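Long-range contacts in ULam111 (Flavobacterium sp., PDB 5WUT), which probably hydrolyses beta-1,3-glycosidic bonds in laminarin, as a laminarinase of glycoside hydrolase family 16 with a beta-jelly roll fold: residues 21-26 and 72-77; 39-44 and 65-70; 118-123 and 135-140; 128-133 and 155-160. One frame throughout, in Å; residues are numbered along the deposited sequence.

Contact 1 (21-26 and 72-77)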
loop_
_atom_site.group_PDB
_atom_site.type_symbol
_atom_site.label_atom_id
_atom_site.label_comp_id
_atom_site.label_asym_id
_atom_site.label_seq_id
_atom_site.Cartn_x
_atom_site.Cartn_y
_atom_site.Cartn_z
ATOM N N LYS A 21 -19.502 27.601 7.659
ATOM C CA LYS A 21 -18.893 27.903 8.943
ATOM C C LYS A 21 -17.558 27.176 9.058
ATOM O O LYS A 21 -16.687 27.575 9.830
ATOM C CB LYS A 21 -19.810 27.509 10.097
ATOM C CG LYS A 21 -21.104 28.290 10.140
ATOM C CD LYS A 21 -20.841 29.773 10.308
ATOM C CE LYS A 21 -22.145 30.544 10.490
ATOM N NZ LYS A 21 -23.169 29.712 11.178
ATOM N N ASN A 22 -17.408 26.112 8.277
ATOM C CA ASN A 22 -16.159 25.349 8.276
ATOM C C ASN A 22 -15.368 25.483 6.976
ATOM O O ASN A 22 -14.161 25.234 6.976
ATOM C CB ASN A 22 -16.442 23.880 8.554
ATOM C CG ASN A 22 -16.895 23.649 9.980
ATOM O OD1 ASN A 22 -16.592 24.447 10.868
ATOM N ND2 ASN A 22 -17.615 22.565 10.205
ATOM N N TRP A 23 -16.035 25.883 5.883
ATOM C CA TRP A 23 -15.393 25.923 4.556
ATOM C C TRP A 23 -15.445 27.290 3.898
ATOM O O TRP A 23 -16.450 28.006 3.986
ATOM C CB TRP A 23 -16.037 24.911 3.598
ATOM C CG TRP A 23 -15.780 23.491 4.006
ATOM C CD1 TRP A 23 -16.596 22.691 4.761
ATOM C CD2 TRP A 23 -14.618 22.713 3.710
ATOM N NE1 TRP A 23 -16.015 21.459 4.952
ATOM C CE2 TRP A 23 -14.801 21.443 4.311
ATOM C CE3 TRP A 23 -13.447 22.961 2.985
ATOM C CZ2 TRP A 23 -13.846 20.426 4.225
ATOM C CZ3 TRP A 23 -12.502 21.948 2.883
ATOM C CH2 TRP A 23 -12.708 20.695 3.499
ATOM N N ASN A 24 -14.358 27.625 3.209
ATOM C CA ASN A 24 -14.309 28.788 2.328
ATOM C C ASN A 24 -14.316 28.324 0.895
ATOM O O ASN A 24 -13.834 27.222 0.596
ATOM C CB ASN A 24 -13.038 29.598 2.538
ATOM C CG ASN A 24 -12.770 29.893 3.976
ATOM O OD1 ASN A 24 -13.482 30.662 4.601
ATOM N ND2 ASN A 24 -11.730 29.274 4.523
ATOM N N PHE A 25 -14.821 29.167 -0.002
ATOM C CA PHE A 25 -14.538 28.979 -1.423
ATOM C C PHE A 25 -13.349 29.830 -1.836
ATOM O O PHE A 25 -13.238 31.001 -1.451
ATOM C CB PHE A 25 -15.739 29.352 -2.301
ATOM C CG PHE A 25 -16.913 28.453 -2.133
ATOM C CD1 PHE A 25 -17.031 27.289 -2.884
ATOM C CD2 PHE A 25 -17.910 28.767 -1.226
ATOM C CE1 PHE A 25 -18.118 26.461 -2.737
ATOM C CE2 PHE A 25 -19.009 27.938 -1.076
ATOM C CZ PHE A 25 -19.115 26.786 -1.825
ATOM N N GLU A 26 -12.470 29.258 -2.647
ATOM C CA GLU A 26 -11.518 30.084 -3.373
ATOM C C GLU A 26 -12.034 30.126 -4.808
ATOM O O GLU A 26 -12.448 29.104 -5.360
ATOM C CB GLU A 26 -10.091 29.527 -3.231
ATOM C CG GLU A 26 -9.594 29.686 -1.778
ATOM C CD GLU A 26 -8.112 29.416 -1.566
ATOM O OE1 GLU A 26 -7.598 29.730 -0.465
ATOM O OE2 GLU A 26 -7.460 28.878 -2.476
ATOM N N ILE A 72 -12.044 24.485 -2.329
ATOM C CA ILE A 72 -12.530 24.898 -1.019
ATOM C C ILE A 72 -11.457 24.654 0.027
ATOM O O ILE A 72 -10.634 23.749 -0.126
ATOM C CB ILE A 72 -13.827 24.159 -0.639
ATOM C CG1 ILE A 72 -13.669 22.636 -0.754
ATOM C CG2 ILE A 72 -14.977 24.610 -1.542
ATOM C CD1 ILE A 72 -14.846 21.884 -0.114
ATOM N N THR A 73 -11.448 25.483 1.069
ATOM C CA THR A 73 -10.477 25.345 2.156
ATOM C C THR A 73 -11.143 25.493 3.505
ATOM O O THR A 73 -12.255 26.014 3.601
ATOM C CB THR A 73 -9.370 26.399 2.112
ATOM O OG1 THR A 73 -9.855 27.631 2.681
ATOM C CG2 THR A 73 -8.910 26.645 0.696
ATOM N N THR A 74 -10.449 25.077 4.558
ATOM C CA THR A 74 -10.946 25.341 5.913
ATOM C C THR A 74 -10.141 26.430 6.615
ATOM O O THR A 74 -10.177 26.546 7.834
ATOM C CB THR A 74 -10.942 24.071 6.791
ATOM O OG1 THR A 74 -9.595 23.631 7.008
ATOM C CG2 THR A 74 -11.756 22.969 6.156
ATOM N N GLN A 75 -9.429 27.250 5.843
ATOM C CA GLN A 75 -8.574 28.294 6.410
ATOM C C GLN A 75 -9.315 29.180 7.409
ATOM O O GLN A 75 -10.363 29.724 7.089
ATOM C CB GLN A 75 -7.987 29.174 5.305
ATOM C CG GLN A 75 -6.959 30.170 5.826
ATOM C CD GLN A 75 -6.347 31.009 4.717
ATOM O OE1 GLN A 75 -6.818 31.003 3.581
ATOM N NE2 GLN A 75 -5.273 31.723 5.043
ATOM N N GLY A 76 -8.748 29.317 8.603
ATOM C CA GLY A 76 -9.316 30.164 9.643
ATOM C C GLY A 76 -10.601 29.647 10.264
ATOM O O GLY A 76 -11.210 30.337 11.079
ATOM N N LYS A 77 -11.001 28.433 9.896
ATOM C CA LYS A 77 -12.264 27.841 10.353
ATOM C C LYS A 77 -12.120 26.471 11.012
ATOM O O LYS A 77 -12.718 26.212 12.053
ATOM C CB LYS A 77 -13.230 27.737 9.181
ATOM C CG LYS A 77 -13.688 29.107 8.707
ATOM C CD LYS A 77 -14.562 29.025 7.481
ATOM C CE LYS A 77 -15.173 30.397 7.223
ATOM N NZ LYS A 77 -16.015 30.361 5.994
HETATM O O HOH W 1 -15.372 27.063 12.377
HETATM O O HOH W 2 -8.795 30.004 1.927
#

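Contact 2 (39-44 and 65-70)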
loop_
_atom_site.group_PDB
_atom_site.type_symbol
_atom_site.label_atom_id
_atom_site.label_comp_id
_atom_site.label_asym_id
_atom_site.label_seq_id
_atom_site.Cartn_x
_atom_site.Cartn_y
_atom_site.Cartn_z
ATOM N N SER A 39 -0.402 27.990 -13.942
ATOM C CA SER A 39 -0.914 28.313 -15.270
ATOM C C SER A 39 -2.133 27.459 -15.662
ATOM O O SER A 39 -2.288 27.051 -16.808
ATOM C CB SER A 39 0.206 28.143 -16.304
ATOM O OG SER A 39 -0.061 28.903 -17.460
ATOM N N GLU A 40 -2.987 27.180 -14.685
ATOM C CA GLU A 40 -4.144 26.310 -14.869
ATOM C C GLU A 40 -5.296 26.906 -15.676
ATOM O O GLU A 40 -5.430 28.125 -15.771
ATOM C CB GLU A 40 -4.625 25.864 -13.490
ATOM C CG GLU A 40 -3.672 24.846 -12.884
ATOM C CD GLU A 40 -3.873 24.658 -11.412
ATOM O OE1 GLU A 40 -4.866 25.190 -10.864
ATOM O OE2 GLU A 40 -3.037 23.946 -10.796
ATOM N N ARG A 41 -6.108 26.031 -16.272
ATOM C CA ARG A 41 -7.190 26.482 -17.147
ATOM C C ARG A 41 -8.488 26.911 -16.437
ATOM O O ARG A 41 -9.215 27.766 -16.951
ATOM C CB ARG A 41 -7.543 25.396 -18.168
ATOM C CG ARG A 41 -6.383 24.963 -19.057
ATOM C CD ARG A 41 -6.870 24.144 -20.226
ATOM N NE ARG A 41 -5.748 23.548 -20.949
ATOM C CZ ARG A 41 -5.847 22.930 -22.123
ATOM N NH1 ARG A 41 -7.017 22.843 -22.755
ATOM N NH2 ARG A 41 -4.756 22.416 -22.681
ATOM N N GLN A 42 -8.793 26.327 -15.281
ATOM C CA GLN A 42 -10.126 26.501 -14.702
ATOM C C GLN A 42 -10.357 27.814 -13.971
ATOM O O GLN A 42 -9.440 28.397 -13.391
ATOM C CB GLN A 42 -10.433 25.344 -13.737
ATOM C CG GLN A 42 -9.782 25.482 -12.357
ATOM C CD GLN A 42 -8.281 25.287 -12.378
ATOM O OE1 GLN A 42 -7.752 24.588 -13.244
ATOM N NE2 GLN A 42 -7.585 25.894 -11.419
ATOM N N LEU A 43 -11.607 28.272 -14.030
ATOM C CA LEU A 43 -12.114 29.225 -13.061
ATOM C C LEU A 43 -12.797 28.420 -11.979
ATOM O O LEU A 43 -13.573 27.507 -12.268
ATOM C CB LEU A 43 -13.109 30.215 -13.667
ATOM C CG LEU A 43 -12.636 31.124 -14.784
ATOM C CD1 LEU A 43 -13.747 32.125 -15.090
ATOM C CD2 LEU A 43 -11.368 31.828 -14.374
ATOM N N TYR A 44 -12.502 28.748 -10.732
ATOM C CA TYR A 44 -13.164 28.080 -9.630
ATOM C C TYR A 44 -14.459 28.821 -9.305
ATOM O O TYR A 44 -14.504 30.057 -9.349
ATOM C CB TYR A 44 -12.241 28.009 -8.429
ATOM C CG TYR A 44 -11.141 26.979 -8.546
ATOM C CD1 TYR A 44 -11.439 25.657 -8.822
ATOM C CD2 TYR A 44 -9.813 27.328 -8.345
ATOM C CE1 TYR A 44 -10.444 24.700 -8.898
ATOM C CE2 TYR A 44 -8.808 26.373 -8.425
ATOM C CZ TYR A 44 -9.136 25.067 -8.695
ATOM O OH TYR A 44 -8.145 24.105 -8.768
ATOM N N THR A 65 -14.941 27.541 -24.396
ATOM C CA THR A 65 -13.543 27.400 -24.013
ATOM C C THR A 65 -13.314 27.711 -22.539
ATOM O O THR A 65 -12.176 27.859 -22.105
ATOM C CB THR A 65 -12.617 28.298 -24.835
ATOM O OG1 THR A 65 -13.058 29.660 -24.754
ATOM C CG2 THR A 65 -12.575 27.838 -26.289
ATOM N N GLN A 66 -14.398 27.829 -21.779
ATOM C CA GLN A 66 -14.293 28.046 -20.339
ATOM C C GLN A 66 -14.319 26.724 -19.565
ATOM O O GLN A 66 -15.197 25.882 -19.759
ATOM C CB GLN A 66 -15.412 28.978 -19.845
ATOM C CG GLN A 66 -15.520 29.029 -18.301
ATOM C CD GLN A 66 -16.190 30.294 -17.778
ATOM O OE1 GLN A 66 -17.186 30.236 -17.052
ATOM N NE2 GLN A 66 -15.610 31.431 -18.090
ATOM N N TYR A 67 -13.313 26.537 -18.718
ATOM C CA TYR A 67 -13.252 25.402 -17.811
ATOM C C TYR A 67 -13.613 25.853 -16.409
ATOM O O TYR A 67 -13.165 26.911 -15.986
ATOM C CB TYR A 67 -11.851 24.800 -17.807
ATOM C CG TYR A 67 -11.403 24.237 -19.132
ATOM C CD1 TYR A 67 -10.764 25.044 -20.066
ATOM C CD2 TYR A 67 -11.607 22.895 -19.445
ATOM C CE1 TYR A 67 -10.350 24.537 -21.276
ATOM C CE2 TYR A 67 -11.182 22.366 -20.665
ATOM C CZ TYR A 67 -10.556 23.202 -21.574
ATOM O OH TYR A 67 -10.122 22.694 -22.778
ATOM N N THR A 68 -14.379 25.038 -15.684
ATOM C CA THR A 68 -14.767 25.377 -14.314
ATOM C C THR A 68 -14.652 24.188 -13.359
ATOM O O THR A 68 -14.786 23.034 -13.756
ATOM C CB THR A 68 -16.210 25.923 -14.244
ATOM O OG1 THR A 68 -17.098 25.038 -14.935
ATOM C CG2 THR A 68 -16.288 27.340 -14.868
ATOM N N SER A 69 -14.428 24.502 -12.091
ATOM C CA SER A 69 -14.286 23.466 -11.080
ATOM C C SER A 69 -14.479 24.104 -9.713
ATOM O O SER A 69 -14.973 25.233 -9.628
ATOM C CB SER A 69 -12.921 22.777 -11.206
ATOM O OG SER A 69 -12.879 21.573 -10.431
ATOM N N THR A 70 -14.094 23.380 -8.659
ATOM C CA THR A 70 -14.273 23.816 -7.271
ATOM C C THR A 70 -12.964 23.743 -6.509
ATOM O O THR A 70 -12.176 22.797 -6.704
ATOM C CB THR A 70 -15.308 22.938 -6.525
ATOM O OG1 THR A 70 -16.503 22.835 -7.305
ATOM C CG2 THR A 70 -15.639 23.496 -5.119
HETATM O O HOH W 3 -11.507 28.729 -18.298
#

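Contact 3 (118-123 and 135-140)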
loop_
_atom_site.group_PDB
_atom_site.type_symbol
_atom_site.label_atom_id
_atom_site.label_comp_id
_atom_site.label_asym_id
_atom_site.label_seq_id
_atom_site.Cartn_x
_atom_site.Cartn_y
_atom_site.Cartn_z
ATOM N N GLU A 118 3.431 22.881 3.166
ATOM C CA GLU A 118 2.327 22.258 2.454
ATOM C C GLU A 118 2.426 20.750 2.611
ATOM O O GLU A 118 3.529 20.200 2.563
ATOM C CB GLU A 118 2.366 22.650 0.971
ATOM C CG GLU A 118 1.345 21.928 0.086
ATOM C CD GLU A 118 1.406 22.348 -1.380
ATOM O OE1 GLU A 118 1.914 23.449 -1.685
ATOM O OE2 GLU A 118 0.945 21.576 -2.234
ATOM N N ILE A 119 1.285 20.094 2.807
ATOM C CA ILE A 119 1.211 18.629 2.886
ATOM C C ILE A 119 0.269 18.118 1.803
ATOM O O ILE A 119 -0.914 18.450 1.810
ATOM C CB ILE A 119 0.696 18.127 4.265
ATOM C CG1 ILE A 119 1.410 18.842 5.415
ATOM C CG2 ILE A 119 0.823 16.576 4.354
ATOM C CD1 ILE A 119 0.830 18.528 6.777
ATOM N N ASP A 120 0.792 17.322 0.869
ATOM C CA ASP A 120 -0.003 16.806 -0.235
ATOM C C ASP A 120 -0.382 15.361 0.042
ATOM O O ASP A 120 0.465 14.456 -0.030
ATOM C CB ASP A 120 0.761 16.892 -1.555
ATOM C CG ASP A 120 1.075 18.307 -1.953
ATOM O OD1 ASP A 120 0.323 19.211 -1.568
ATOM O OD2 ASP A 120 2.056 18.503 -2.691
ATOM N N ILE A 121 -1.661 15.143 0.321
ATOM C CA ILE A 121 -2.122 13.857 0.840
ATOM C C ILE A 121 -2.763 12.974 -0.239
ATOM O O ILE A 121 -2.399 11.806 -0.389
ATOM C CB ILE A 121 -3.121 14.086 1.996
ATOM C CG1 ILE A 121 -2.481 14.974 3.073
ATOM C CG2 ILE A 121 -3.584 12.740 2.566
ATOM C CD1 ILE A 121 -3.462 15.405 4.189
ATOM N N LEU A 122 -3.743 13.525 -0.964
ATOM C CA LEU A 122 -4.288 12.889 -2.156
ATOM C C LEU A 122 -3.808 13.718 -3.330
ATOM O O LEU A 122 -4.132 14.892 -3.419
ATOM C CB LEU A 122 -5.829 12.827 -2.115
ATOM C CG LEU A 122 -6.620 12.174 -3.269
ATOM C CD1 LEU A 122 -8.048 12.003 -2.805
ATOM C CD2 LEU A 122 -6.606 12.923 -4.612
ATOM N N GLU A 123 -3.012 13.118 -4.210
ATOM C CA GLU A 123 -2.567 13.797 -5.429
ATOM C C GLU A 123 -2.574 12.804 -6.572
ATOM O O GLU A 123 -1.933 11.752 -6.497
ATOM C CB GLU A 123 -1.166 14.370 -5.284
ATOM C CG GLU A 123 -0.984 15.319 -4.143
ATOM C CD GLU A 123 -1.589 16.682 -4.405
ATOM O OE1 GLU A 123 -1.856 17.024 -5.582
ATOM O OE2 GLU A 123 -1.790 17.417 -3.413
ATOM N N SER A 135 3.566 14.246 -0.976
ATOM C CA SER A 135 4.641 15.239 -1.022
ATOM C C SER A 135 4.568 16.266 0.085
ATOM O O SER A 135 3.514 16.476 0.701
ATOM C CB SER A 135 4.632 16.003 -2.350
ATOM O OG SER A 135 4.360 15.166 -3.458
ATOM N N LEU A 136 5.699 16.938 0.274
ATOM C CA LEU A 136 5.823 18.120 1.136
ATOM C C LEU A 136 6.413 19.261 0.322
ATOM O O LEU A 136 7.256 19.027 -0.527
ATOM C CB LEU A 136 6.727 17.863 2.342
ATOM C CG LEU A 136 6.288 16.882 3.429
ATOM C CD1 LEU A 136 4.843 17.050 3.873
ATOM C CD2 LEU A 136 6.561 15.477 2.971
ATOM N N HIS A 137 5.963 20.485 0.586
ATOM C CA HIS A 137 6.598 21.683 0.041
ATOM C C HIS A 137 6.959 22.591 1.198
ATOM O O HIS A 137 6.140 22.825 2.098
ATOM C CB HIS A 137 5.680 22.420 -0.929
ATOM C CG HIS A 137 5.302 21.604 -2.113
ATOM N ND1 HIS A 137 5.928 21.731 -3.334
ATOM C CD2 HIS A 137 4.387 20.617 -2.256
ATOM C CE1 HIS A 137 5.399 20.870 -4.184
ATOM N NE2 HIS A 137 4.464 20.180 -3.553
ATOM N N THR A 138 8.203 23.051 1.202
ATOM C CA THR A 138 8.754 23.885 2.268
ATOM C C THR A 138 9.747 24.864 1.649
ATOM O O THR A 138 10.069 24.747 0.470
ATOM C CB THR A 138 9.498 23.044 3.315
ATOM O OG1 THR A 138 10.622 22.431 2.679
ATOM C CG2 THR A 138 8.620 21.945 3.873
ATOM N N THR A 139 10.299 25.767 2.452
ATOM C CA THR A 139 11.379 26.612 1.935
ATOM C C THR A 139 12.558 25.759 1.447
ATOM O O THR A 139 13.145 26.032 0.395
ATOM C CB THR A 139 11.851 27.612 2.990
ATOM O OG1 THR A 139 10.873 28.646 3.100
ATOM C CG2 THR A 139 13.186 28.242 2.599
ATOM N N ALA A 140 12.873 24.702 2.188
ATOM C CA ALA A 140 13.985 23.830 1.818
ATOM C C ALA A 140 13.778 23.110 0.477
ATOM O O ALA A 140 14.738 22.903 -0.267
ATOM C CB ALA A 140 14.242 22.797 2.940
HETATM O O HOH W 4 2.466 16.462 -4.780
#

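Contact 4 (128-133 and 155-160)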
loop_
_atom_site.group_PDB
_atom_site.type_symbol
_atom_site.label_atom_id
_atom_site.label_comp_id
_atom_site.label_asym_id
_atom_site.label_seq_id
_atom_site.Cartn_x
_atom_site.Cartn_y
_atom_site.Cartn_z
ATOM N N GLU A 128 -1.350 10.424 -15.832
ATOM C CA GLU A 128 -0.543 9.297 -15.361
ATOM C C GLU A 128 -1.401 8.338 -14.552
ATOM O O GLU A 128 -1.387 8.369 -13.314
ATOM C CB GLU A 128 0.629 9.768 -14.502
ATOM C CG GLU A 128 1.682 10.594 -15.218
ATOM C CD GLU A 128 2.872 10.880 -14.315
ATOM O OE1 GLU A 128 3.281 9.954 -13.571
ATOM O OE2 GLU A 128 3.385 12.024 -14.341
ATOM N N PRO A 129 -2.152 7.466 -15.237
ATOM C CA PRO A 129 -3.035 6.548 -14.517
ATOM C C PRO A 129 -2.267 5.620 -13.590
ATOM O O PRO A 129 -1.066 5.381 -13.810
ATOM C CB PRO A 129 -3.711 5.746 -15.631
ATOM C CG PRO A 129 -3.580 6.609 -16.857
ATOM C CD PRO A 129 -2.297 7.359 -16.700
ATOM N N HIS A 130 -2.965 5.113 -12.576
ATOM C CA HIS A 130 -2.424 4.073 -11.699
ATOM C C HIS A 130 -1.269 4.557 -10.833
ATOM O O HIS A 130 -0.470 3.744 -10.369
ATOM C CB HIS A 130 -1.965 2.864 -12.523
ATOM C CG HIS A 130 -2.980 2.388 -13.511
ATOM N ND1 HIS A 130 -4.336 2.441 -13.270
ATOM C CD2 HIS A 130 -2.833 1.843 -14.740
ATOM C CE1 HIS A 130 -4.983 1.947 -14.311
ATOM N NE2 HIS A 130 -4.094 1.576 -15.215
ATOM N N MET A 131 -1.172 5.872 -10.636
ATOM C CA MET A 131 -0.132 6.464 -9.794
ATOM C C MET A 131 -0.744 7.506 -8.872
ATOM O O MET A 131 -1.648 8.245 -9.280
ATOM C CB MET A 131 0.966 7.149 -10.631
ATOM C CG MET A 131 1.675 6.284 -11.650
ATOM S SD MET A 131 2.782 5.099 -10.874
ATOM C CE MET A 131 2.774 3.805 -12.118
ATOM N N VAL A 132 -0.260 7.565 -7.635
ATOM C CA VAL A 132 -0.550 8.709 -6.768
ATOM C C VAL A 132 0.741 9.284 -6.219
ATOM O O VAL A 132 1.775 8.615 -6.207
ATOM C CB VAL A 132 -1.472 8.345 -5.605
ATOM C CG1 VAL A 132 -2.785 7.799 -6.134
ATOM C CG2 VAL A 132 -0.789 7.348 -4.678
ATOM N N PHE A 133 0.671 10.522 -5.747
ATOM C CA PHE A 133 1.847 11.229 -5.253
ATOM C C PHE A 133 1.577 11.701 -3.839
ATOM O O PHE A 133 0.456 12.095 -3.539
ATOM C CB PHE A 133 2.182 12.416 -6.164
ATOM C CG PHE A 133 2.397 12.035 -7.605
ATOM C CD1 PHE A 133 1.319 11.864 -8.467
ATOM C CD2 PHE A 133 3.675 11.851 -8.097
ATOM C CE1 PHE A 133 1.518 11.505 -9.794
ATOM C CE2 PHE A 133 3.876 11.492 -9.424
ATOM C CZ PHE A 133 2.794 11.323 -10.266
ATOM N N THR A 155 -5.260 -0.167 -9.214
ATOM C CA THR A 155 -6.683 -0.120 -8.927
ATOM C C THR A 155 -7.169 1.246 -8.444
ATOM O O THR A 155 -8.325 1.373 -8.061
ATOM C CB THR A 155 -7.063 -1.130 -7.822
ATOM O OG1 THR A 155 -6.231 -0.896 -6.681
ATOM C CG2 THR A 155 -6.862 -2.547 -8.300
ATOM N N ILE A 156 -6.316 2.268 -8.459
ATOM C CA ILE A 156 -6.685 3.504 -7.756
ATOM C C ILE A 156 -7.903 4.211 -8.370
ATOM O O ILE A 156 -8.649 4.886 -7.663
ATOM C CB ILE A 156 -5.483 4.498 -7.681
ATOM C CG1 ILE A 156 -5.673 5.507 -6.531
ATOM C CG2 ILE A 156 -5.226 5.190 -9.027
ATOM C CD1 ILE A 156 -5.522 4.894 -5.132
ATOM N N GLU A 157 -8.124 4.029 -9.666
ATOM C CA GLU A 157 -9.270 4.634 -10.334
ATOM C C GLU A 157 -10.583 3.908 -10.022
ATOM O O GLU A 157 -11.663 4.407 -10.360
ATOM C CB GLU A 157 -9.047 4.663 -11.850
ATOM C CG GLU A 157 -7.973 5.623 -12.338
ATOM C CD GLU A 157 -6.578 5.031 -12.331
ATOM O OE1 GLU A 157 -6.434 3.820 -12.012
ATOM O OE2 GLU A 157 -5.617 5.774 -12.649
ATOM N N GLN A 158 -10.503 2.729 -9.407
ATOM C CA GLN A 158 -11.704 1.934 -9.120
ATOM C C GLN A 158 -12.227 2.207 -7.723
ATOM O O GLN A 158 -11.528 1.949 -6.746
ATOM C CB GLN A 158 -11.412 0.431 -9.250
ATOM C CG GLN A 158 -10.932 -0.025 -10.622
ATOM C CD GLN A 158 -10.234 -1.380 -10.571
ATOM O OE1 GLN A 158 -10.638 -2.273 -9.825
ATOM N NE2 GLN A 158 -9.177 -1.536 -11.364
ATOM N N GLY A 159 -13.459 2.699 -7.629
ATOM C CA GLY A 159 -14.113 2.872 -6.343
ATOM C C GLY A 159 -13.469 3.917 -5.455
ATOM O O GLY A 159 -12.715 4.774 -5.929
ATOM N N PHE A 160 -13.752 3.822 -4.156
ATOM C CA PHE A 160 -13.184 4.734 -3.155
ATOM C C PHE A 160 -11.911 4.156 -2.528
ATOM O O PHE A 160 -11.804 2.946 -2.328
ATOM C CB PHE A 160 -14.217 5.044 -2.056
ATOM C CG PHE A 160 -15.280 6.017 -2.490
ATOM C CD1 PHE A 160 -16.331 5.595 -3.298
ATOM C CD2 PHE A 160 -15.218 7.357 -2.111
ATOM C CE1 PHE A 160 -17.309 6.492 -3.728
ATOM C CE2 PHE A 160 -16.191 8.262 -2.537
ATOM C CZ PHE A 160 -17.242 7.823 -3.344
#

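Contact 1 (21-26 and 72-77)
T73 OG1 is gripped three ways: it accepts from N24 ND2 across the strands at 3.1 Å, an almost straight bond (170°), and from the backbone N of Q75, and it donates to a water that in turn binds E26 OE1, E26 OE2 being salt-bridged to R71. The N24 amide has more to do: the same ND2 gives to Q75 O at 2.9 Å, on a lone pair in that carbonyl's plane, while OD1 takes K77 NZ at 2.9 Å from above the amide plane. Three bonds at two ends thus fix the rotation of this amide. K77, extended beyond CG, carries its ammonium back across to segment 21-26, where NZ also donates to W23 O at 3.1 Å, and to T20 O just before it. An alanine in place of N24 would probably leave Q75 O and T73 OG1 without this donor and K77 NZ with one acceptor fewer. The W23 indole is clasped between two methyls: T74 CG2 sits 3.4 Å from the centroid of the six-membered ring, and I72 CD1 lies 3.9 Å from it over the opposite face. W23 NE1 is bound by E11. The backbones pair through N24 N to T73 O at 2.7 Å, with F25 and I72 as the next, non-hydrogen-bonded pair. Together they make a short antiparallel strand pairing in the beta-jelly roll, running into an ST turn at T73.

Contact 2 (39-44 and 65-70)
This is a parallel strand pairing, L43 beside T68 and Y44 beside S69, in a jelly roll whose other strand pairs are antiparallel. The segments 42-44 and 66-69 run at 42° to each other, and the ladder has two bonds: L43 N donates to Y67 O at 2.8 Å and S69 N to L43 O at 3.1 Å. Next to the L43 N bond a water bridges R41 O, to which it gives, and Y67 N, from which it accepts. Beyond it R41 and Y67 run side by side. R41 stays extended from CG to NE, its CD standing off-centre, 4.1 Å from the centroid of the Y67 ring. R41 NH1 reaches Y67 OH at 3.1 Å in a weak, bent bond (128°), with OH near the guanidinium plane. The firmer partners lie outside: D219 for Y67 OH, P215 O for R41 NH2. An alanine in place of Y67 would probably leave the arginine's aliphatic chain without its flank and D219 without the phenol. At the other end the Y44 ring turns its CD1 to T70 C, 3.4 Å away, while its OH binds N205. The whole is a parallel bridge onto the long strand 66-80 of the jelly-roll sandwich.

Contact 3 (118-123 and 135-140)
E118 lies alongside the imidazole of H137, the two side chains pointing the same way, with its carboxylate plane 28° from the ring and E118 CD 3.6 Å from H137 CD2. A chi1 of 173° sets CG anti to the backbone N, and the extended chain beyond runs beside the ring. D120 comes at about a right angle: D120 OD2 lies near the imidazole plane, 3.1 Å from H137 NE2, and D120 OD1 is 2.5 Å from E118 OE2. H137 ND1 is held by G143 N and E118 OE1 by W113 NE1, so ring and acid each have a second-shell partner fixing their turn. A water joins D120 to S135, giving to D120 OD2 at 2.9 Å and sitting 2.6 Å from S135 OG, which also meets T148. The backbones pair antiparallel, D120 N giving to S135 O at 2.9 Å and H137 N to E118 O at 3.1 Å. On the reverse face I119 CG2 and L136 CD1 pack 4.1 Å apart, both side chains resting on F174 and Y196. Past D120 the strand has a classic beta bulge, I121 and L122 both opposite F101. The sequence from E118 to E123 matches the bulged signature of glycoside hydrolase family 16, whose first and last glutamates serve in relatives as nucleophile and acid/base, so this hairpin probably carries the catalytic centre.

Contact 4 (128-133 and 155-160)
Two turns face each other: the type II turn E128 to M131, with H130 at positive phi (68°), presents its backbone N to E157, which rides on the type I turn T155 to Q158. The E157 carboxylate takes H130 with both oxygens. E157 OE2 accepts H130 N at 2.7 Å on its syn lone pair, while E157 OE1 meets H130 ND1 at 2.8 Å, also on the syn side but out of the carboxylate plane, in a more bent bond (135°). Ring and carboxylate stand nearly perpendicular. The glutamate chain is bent at chi2 (86°), which swings CD round to the turn. E157 OE2 has company besides: P129 CA comes within 3.3 Å of it, and Y124 OH gives it a further hydrogen bond. P129 CB sits over the centre of the H130 ring, 4.0 Å above its plane, so the imidazole is held at its edge by the acid and backed on one face by the proline. In the jelly roll, the contact ties the start of strand 131-137 to the loop that leads from strand 148-152 into strand 161-167. Next to the polar clamp the packing turns apolar. I156 CG2 lies 4.0 Å from H130 CA, and I156 CG1 meets V132 CG1 at 3.7 Å. I156 also touches L91, H161 and Y163. Near the start of the loop, T155 packs on N178 of the second subunit.

The four contacts fall into two pairs by shared strand. Contacts 1 and 2 both use strand 66-80, one antiparallel and one parallel, and touch where E26 O lies 3.3 Å from Y44 CB. Contacts 3 and 4 share strand 131-137 and meet where E123 O and F133 N, 3.0 Å apart, probably hydrogen-bond. Contact 3 lies nearest the centre of the chain and is buried, with its acids and histidine lining one face; contact 2 is buried too, but relies on backbone pairing and aromatic rings. Contacts 1 and 4 are only partly buried, and there side-chain amide, ammonium or carboxylate groups hold the turns. They lie on opposite sides of the chain's centre.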